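Local structure of prolyl endopeptidase (Myxococcus xanthus, 2BKL) at residues 366-371 against 375-380; 73-76 against 81-84. The protein is a serine endopeptidase that probably cleaves oligopeptides on the carboxyl side of proline, and less readily of alanine. One frame throughout, in Å; residues are numbered along the deposited sequence.

Contact 1 (366-371 against 375-380); sequences SNLMGL and DDAYYV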
loop_
_atom_site.group_PDB
_atom_site.type_symbol
_atom_site.label_atom_id
_atom_site.label_comp_id
_atom_site.label_asym_id
_atom_site.label_seq_id
_atom_site.Cartn_x
_atom_site.Cartn_y
_atom_site.Cartn_z
ATOM N N SER A 366 -6.042 -12.741 -6.884
ATOM C CA SER A 366 -4.708 -12.406 -7.326
ATOM C C SER A 366 -4.426 -13.041 -8.686
ATOM O O SER A 366 -5.124 -13.963 -9.117
ATOM C CB SER A 366 -3.660 -12.893 -6.323
ATOM O OG SER A 366 -3.517 -14.318 -6.403
ATOM N N ASN A 367 -3.361 -12.587 -9.328
ATOM C CA ASN A 367 -2.842 -13.290 -10.480
ATOM C C ASN A 367 -2.292 -14.628 -10.016
ATOM O O ASN A 367 -2.036 -14.840 -8.827
ATOM C CB ASN A 367 -1.787 -12.452 -11.202
ATOM C CG ASN A 367 -1.641 -12.820 -12.671
ATOM O OD1 ASN A 367 -2.359 -13.641 -13.172
ATOM N ND2 ASN A 367 -0.747 -12.144 -13.367
ATOM N N LEU A 368 -2.105 -15.538 -10.946
ATOM C CA LEU A 368 -1.436 -16.780 -10.636
ATOM C C LEU A 368 0.004 -16.526 -10.239
ATOM O O LEU A 368 0.685 -15.659 -10.799
ATOM C CB LEU A 368 -1.489 -17.724 -11.813
ATOM C CG LEU A 368 -2.850 -18.262 -12.218
ATOM C CD1 LEU A 368 -2.703 -19.184 -13.425
ATOM C CD2 LEU A 368 -3.513 -18.979 -11.065
ATOM N N MET A 369 0.425 -17.265 -9.212
ATOM C CA MET A 369 1.736 -17.163 -8.614
ATOM C C MET A 369 2.425 -18.516 -8.693
ATOM O O MET A 369 1.873 -19.528 -8.274
ATOM C CB MET A 369 1.619 -16.750 -7.154
ATOM C CG MET A 369 1.070 -15.347 -6.984
ATOM S SD MET A 369 0.800 -15.040 -5.259
ATOM C CE MET A 369 -0.765 -15.643 -5.111
ATOM N N GLY A 370 3.652 -18.512 -9.168
ATOM C CA GLY A 370 4.429 -19.715 -9.302
ATOM C C GLY A 370 5.733 -19.413 -9.979
ATOM O O GLY A 370 6.367 -18.396 -9.705
ATOM N N LEU A 371 6.119 -20.302 -10.871
ATOM C CA LEU A 371 7.369 -20.170 -11.587
ATOM C C LEU A 371 7.167 -20.555 -13.034
ATOM O O LEU A 371 6.266 -21.319 -13.376
ATOM C CB LEU A 371 8.499 -21.028 -10.976
ATOM C CG LEU A 371 9.039 -20.626 -9.610
ATOM C CD1 LEU A 371 10.047 -21.633 -9.129
ATOM C CD2 LEU A 371 9.664 -19.276 -9.612
ATOM N N ASP A 375 4.351 -26.339 -13.196
ATOM C CA ASP A 375 2.972 -26.417 -13.622
ATOM C C ASP A 375 1.973 -26.010 -12.545
ATOM O O ASP A 375 0.884 -25.552 -12.870
ATOM C CB ASP A 375 2.639 -27.836 -14.076
ATOM C CG ASP A 375 1.245 -27.939 -14.631
ATOM O OD1 ASP A 375 0.981 -27.288 -15.670
ATOM O OD2 ASP A 375 0.355 -28.618 -14.082
ATOM N N ASP A 376 2.308 -26.214 -11.279
ATOM C CA ASP A 376 1.428 -25.779 -10.198
ATOM C C ASP A 376 1.566 -24.273 -9.971
ATOM O O ASP A 376 2.673 -23.780 -9.777
ATOM C CB ASP A 376 1.776 -26.459 -8.871
ATOM C CG ASP A 376 1.638 -27.957 -8.922
ATOM O OD1 ASP A 376 0.622 -28.462 -9.464
ATOM O OD2 ASP A 376 2.525 -28.682 -8.415
ATOM N N ALA A 377 0.441 -23.558 -9.948
ATOM C CA ALA A 377 0.411 -22.132 -9.653
ATOM C C ALA A 377 -0.726 -21.849 -8.695
ATOM O O ALA A 377 -1.763 -22.499 -8.784
ATOM C CB ALA A 377 0.234 -21.303 -10.898
ATOM N N TYR A 378 -0.573 -20.849 -7.840
ATOM C CA TYR A 378 -1.533 -20.575 -6.799
ATOM C C TYR A 378 -2.158 -19.224 -7.001
ATOM O O TYR A 378 -1.540 -18.317 -7.571
ATOM C CB TYR A 378 -0.833 -20.612 -5.426
ATOM C CG TYR A 378 -0.228 -21.933 -5.045
ATOM C CD1 TYR A 378 0.993 -22.313 -5.560
ATOM C CD2 TYR A 378 -0.864 -22.784 -4.162
ATOM C CE1 TYR A 378 1.555 -23.536 -5.218
ATOM C CE2 TYR A 378 -0.302 -23.991 -3.810
ATOM C CZ TYR A 378 0.890 -24.348 -4.346
ATOM O OH TYR A 378 1.460 -25.558 -4.004
ATOM N N TYR A 379 -3.395 -19.062 -6.546
ATOM C CA TYR A 379 -3.955 -17.737 -6.449
ATOM C C TYR A 379 -4.761 -17.598 -5.179
ATOM O O TYR A 379 -5.228 -18.586 -4.595
ATOM C CB TYR A 379 -4.796 -17.363 -7.680
ATOM C CG TYR A 379 -6.168 -17.985 -7.775
ATOM C CD1 TYR A 379 -6.364 -19.190 -8.416
ATOM C CD2 TYR A 379 -7.289 -17.332 -7.260
ATOM C CE1 TYR A 379 -7.668 -19.755 -8.532
ATOM C CE2 TYR A 379 -8.548 -17.877 -7.367
ATOM C CZ TYR A 379 -8.716 -19.109 -7.986
ATOM O OH TYR A 379 -10.004 -19.603 -8.095
ATOM N N VAL A 380 -4.883 -16.354 -4.746
ATOM C CA VAL A 380 -5.634 -16.000 -3.549
ATOM C C VAL A 380 -6.948 -15.384 -3.940
ATOM O O VAL A 380 -6.992 -14.554 -4.845
ATOM C CB VAL A 380 -4.803 -14.983 -2.735
ATOM C CG1 VAL A 380 -5.514 -14.568 -1.455
ATOM C CG2 VAL A 380 -3.410 -15.516 -2.402
HETATM O O HOH W 1 3.879 -22.069 -11.589
#
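Ser366 OG is held from two directions: Val380 N donates to it across the contact at 3.0 Å, almost straight at 175°, while OG gives its own proton to Asn367 O. With chi1 at 74°, OG lies between its backbone N and carbonyl carbon, turned in over the backbone of Tyr379. The hydroxyl thus receives the amide that Ser366 O would take in a regular antiparallel pair, and that carbonyl is buried without a polar partner. Ser366 N still donates to Val380 O at 2.9 Å. Two residues, Asn367 and Leu368, then lie opposite the single Tyr379 before pairing resumes at Met369 and Tyr378, whose amides and carbonyls exchange two hydrogen bonds. Tyr378 O also receives the CA-H of Leu368, and Met369 O lies in the plane of the Tyr378 ring, at its edge. The thioether of Met369 bends at chi3 (-88°), bringing CE to 3.8 Å from Val380 CG2. Leu368, on the side of Ala377 and Tyr379, sets CB against Ala377 CB at 4.1 Å and brings CD2 within 3.9 Å of Tyr379 CD1. Farther along, a water links Leu371 N to Asp376 O. Strand 386-394 pairs with the far edge of strand 376-383, strand 331-338 meets Asn367 and Leu368, and strand 71-78 packs on Met369 and Tyr378.

Contact 2 (73-76 against 81-84); sequences STPS and RFFY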
loop_
_atom_site.group_PDB
_atom_site.type_symbol
_atom_site.label_atom_id
_atom_site.label_comp_id
_atom_site.label_asym_id
_atom_site.label_seq_id
_atom_site.Cartn_x
_atom_site.Cartn_y
_atom_site.Cartn_z
ATOM N N SER A 73 0.331 -18.492 3.927
ATOM C CA SER A 73 0.599 -17.748 2.670
ATOM C C SER A 73 0.775 -18.736 1.525
ATOM O O SER A 73 1.013 -19.908 1.741
ATOM C CB SER A 73 1.899 -16.873 2.753
ATOM O OG SER A 73 3.169 -17.606 2.569
ATOM N N THR A 74 0.689 -18.242 0.292
ATOM C CA THR A 74 1.137 -19.050 -0.842
ATOM C C THR A 74 2.607 -19.434 -0.682
ATOM O O THR A 74 3.404 -18.630 -0.178
ATOM C CB THR A 74 0.970 -18.338 -2.203
ATOM O OG1 THR A 74 1.623 -17.075 -2.212
ATOM C CG2 THR A 74 -0.476 -18.013 -2.477
ATOM N N PRO A 75 2.977 -20.629 -1.127
ATOM C CA PRO A 75 4.350 -21.098 -0.929
ATOM C C PRO A 75 5.316 -20.674 -2.031
ATOM O O PRO A 75 4.948 -20.580 -3.210
ATOM C CB PRO A 75 4.185 -22.611 -0.912
ATOM C CG PRO A 75 2.981 -22.877 -1.759
ATOM C CD PRO A 75 2.127 -21.675 -1.718
ATOM N N SER A 76 6.534 -20.349 -1.624
ATOM C CA SER A 76 7.666 -20.231 -2.556
ATOM C C SER A 76 8.382 -21.572 -2.661
ATOM O O SER A 76 8.814 -22.144 -1.659
ATOM C CB SER A 76 8.597 -19.131 -2.116
ATOM O OG SER A 76 7.859 -17.927 -2.193
ATOM N N ARG A 81 11.931 -27.738 -1.942
ATOM C CA ARG A 81 11.525 -27.211 -0.645
ATOM C C ARG A 81 10.449 -26.162 -0.812
ATOM O O ARG A 81 10.310 -25.535 -1.865
ATOM C CB ARG A 81 12.718 -26.587 0.050
ATOM C CG ARG A 81 13.759 -27.599 0.447
ATOM C CD ARG A 81 14.945 -27.024 1.133
ATOM N NE ARG A 81 15.765 -28.097 1.659
ATOM C CZ ARG A 81 16.898 -27.913 2.308
ATOM N NH1 ARG A 81 17.397 -26.704 2.529
ATOM N NH2 ARG A 81 17.552 -28.970 2.757
ATOM N N PHE A 82 9.635 -25.994 0.212
ATOM C CA PHE A 82 8.564 -25.046 0.239
ATOM C C PHE A 82 8.789 -24.094 1.385
ATOM O O PHE A 82 9.157 -24.525 2.480
ATOM C CB PHE A 82 7.220 -25.758 0.463
ATOM C CG PHE A 82 6.751 -26.559 -0.702
ATOM C CD1 PHE A 82 7.350 -27.765 -1.010
ATOM C CD2 PHE A 82 5.663 -26.142 -1.449
ATOM C CE1 PHE A 82 6.899 -28.536 -2.085
ATOM C CE2 PHE A 82 5.205 -26.912 -2.510
ATOM C CZ PHE A 82 5.840 -28.099 -2.828
ATOM N N PHE A 83 8.537 -22.819 1.144
ATOM C CA PHE A 83 8.747 -21.755 2.115
ATOM C C PHE A 83 7.504 -20.898 2.163
ATOM O O PHE A 83 6.978 -20.499 1.122
ATOM C CB PHE A 83 9.928 -20.866 1.714
ATOM C CG PHE A 83 11.239 -21.589 1.654
ATOM C CD1 PHE A 83 11.569 -22.392 0.578
ATOM C CD2 PHE A 83 12.130 -21.524 2.705
ATOM C CE1 PHE A 83 12.776 -23.086 0.552
ATOM C CE2 PHE A 83 13.337 -22.215 2.657
ATOM C CZ PHE A 83 13.639 -22.972 1.600
ATOM N N TYR A 84 7.007 -20.582 3.347
ATOM C CA TYR A 84 5.711 -19.934 3.474
ATOM C C TYR A 84 5.549 -19.389 4.884
ATOM O O TYR A 84 6.166 -19.893 5.835
ATOM C CB TYR A 84 4.563 -20.925 3.112
ATOM C CG TYR A 84 4.707 -22.220 3.874
ATOM C CD1 TYR A 84 5.484 -23.242 3.371
ATOM C CD2 TYR A 84 4.148 -22.380 5.138
ATOM C CE1 TYR A 84 5.684 -24.395 4.066
ATOM C CE2 TYR A 84 4.342 -23.546 5.841
ATOM C CZ TYR A 84 5.121 -24.543 5.306
ATOM O OH TYR A 84 5.344 -25.721 5.969
#
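Segments 73-76 and 81-84 run antiparallel, with Ser76 and Phe83 as a hydrogen-bonded pair: Ser76 N gives a 2.8 Å bond to Phe83 O, and Phe83 N returns a more bent one to Ser76 O (141° at the hydrogen). Each of these carbonyls also meets a CA-H, Pro75 CA lying 3.4 Å from Phe83 O and Phe82 CA 3.5 Å from Ser76 O. Ser76 O has a further neighbour in the Phe83 ring, whose edge it meets in plane, 3.6 Å from CD1. Pro75 approaches Phe82 in a similar edge-on way, its CB in the ring plane and 3.9 Å from Phe82 CD2. At the other end, Ser73 OG rests against the backbone side of Tyr84, 3.6 Å from Tyr84 CB. Its chi1 of 79° directs it to Thr74 O, to which it donates from above the carbonyl plane, and it is also hydrogen-bonded to Val85 N. Tyr84 carries its ring away from segment 73-76, and its OH bonds to Glu106; Arg81 likewise turns outward, to a salt bridge with Asp155. Trp126 of strand 121-128 touches both Ser76 and Phe83. The pairing belongs to a beta hairpin of strands 71-78 and 81-87, which opens a four-stranded antiparallel sheet, the blade unit of the prolyl oligopeptidase beta-propeller.

Contact 2 joins the first two strands of the propeller's first four-stranded sheet along the chain; contact 1 joins the loop after strand 364-365 to strand 376-383 in the last. They touch where Thr74 and Pro75 pack on Met369, Tyr378 and Val380: Thr74 CG2 sits 3.6 Å from Met369 CE, and Pro75 CG 3.6 Å from Tyr378 CZ, all apolar packing. Both are partly buried, though Gly370 in contact 1 is exposed. The design recurs: Ser366 and Ser73 each bond to the next residue's carbonyl and to a valine amide on the second strand, each three residues before a hydrogen-bonded pair. Contact 1 packs methionine on valine and leucine on alanine and tyrosine, contact 2 proline at the edge of phenylalanine.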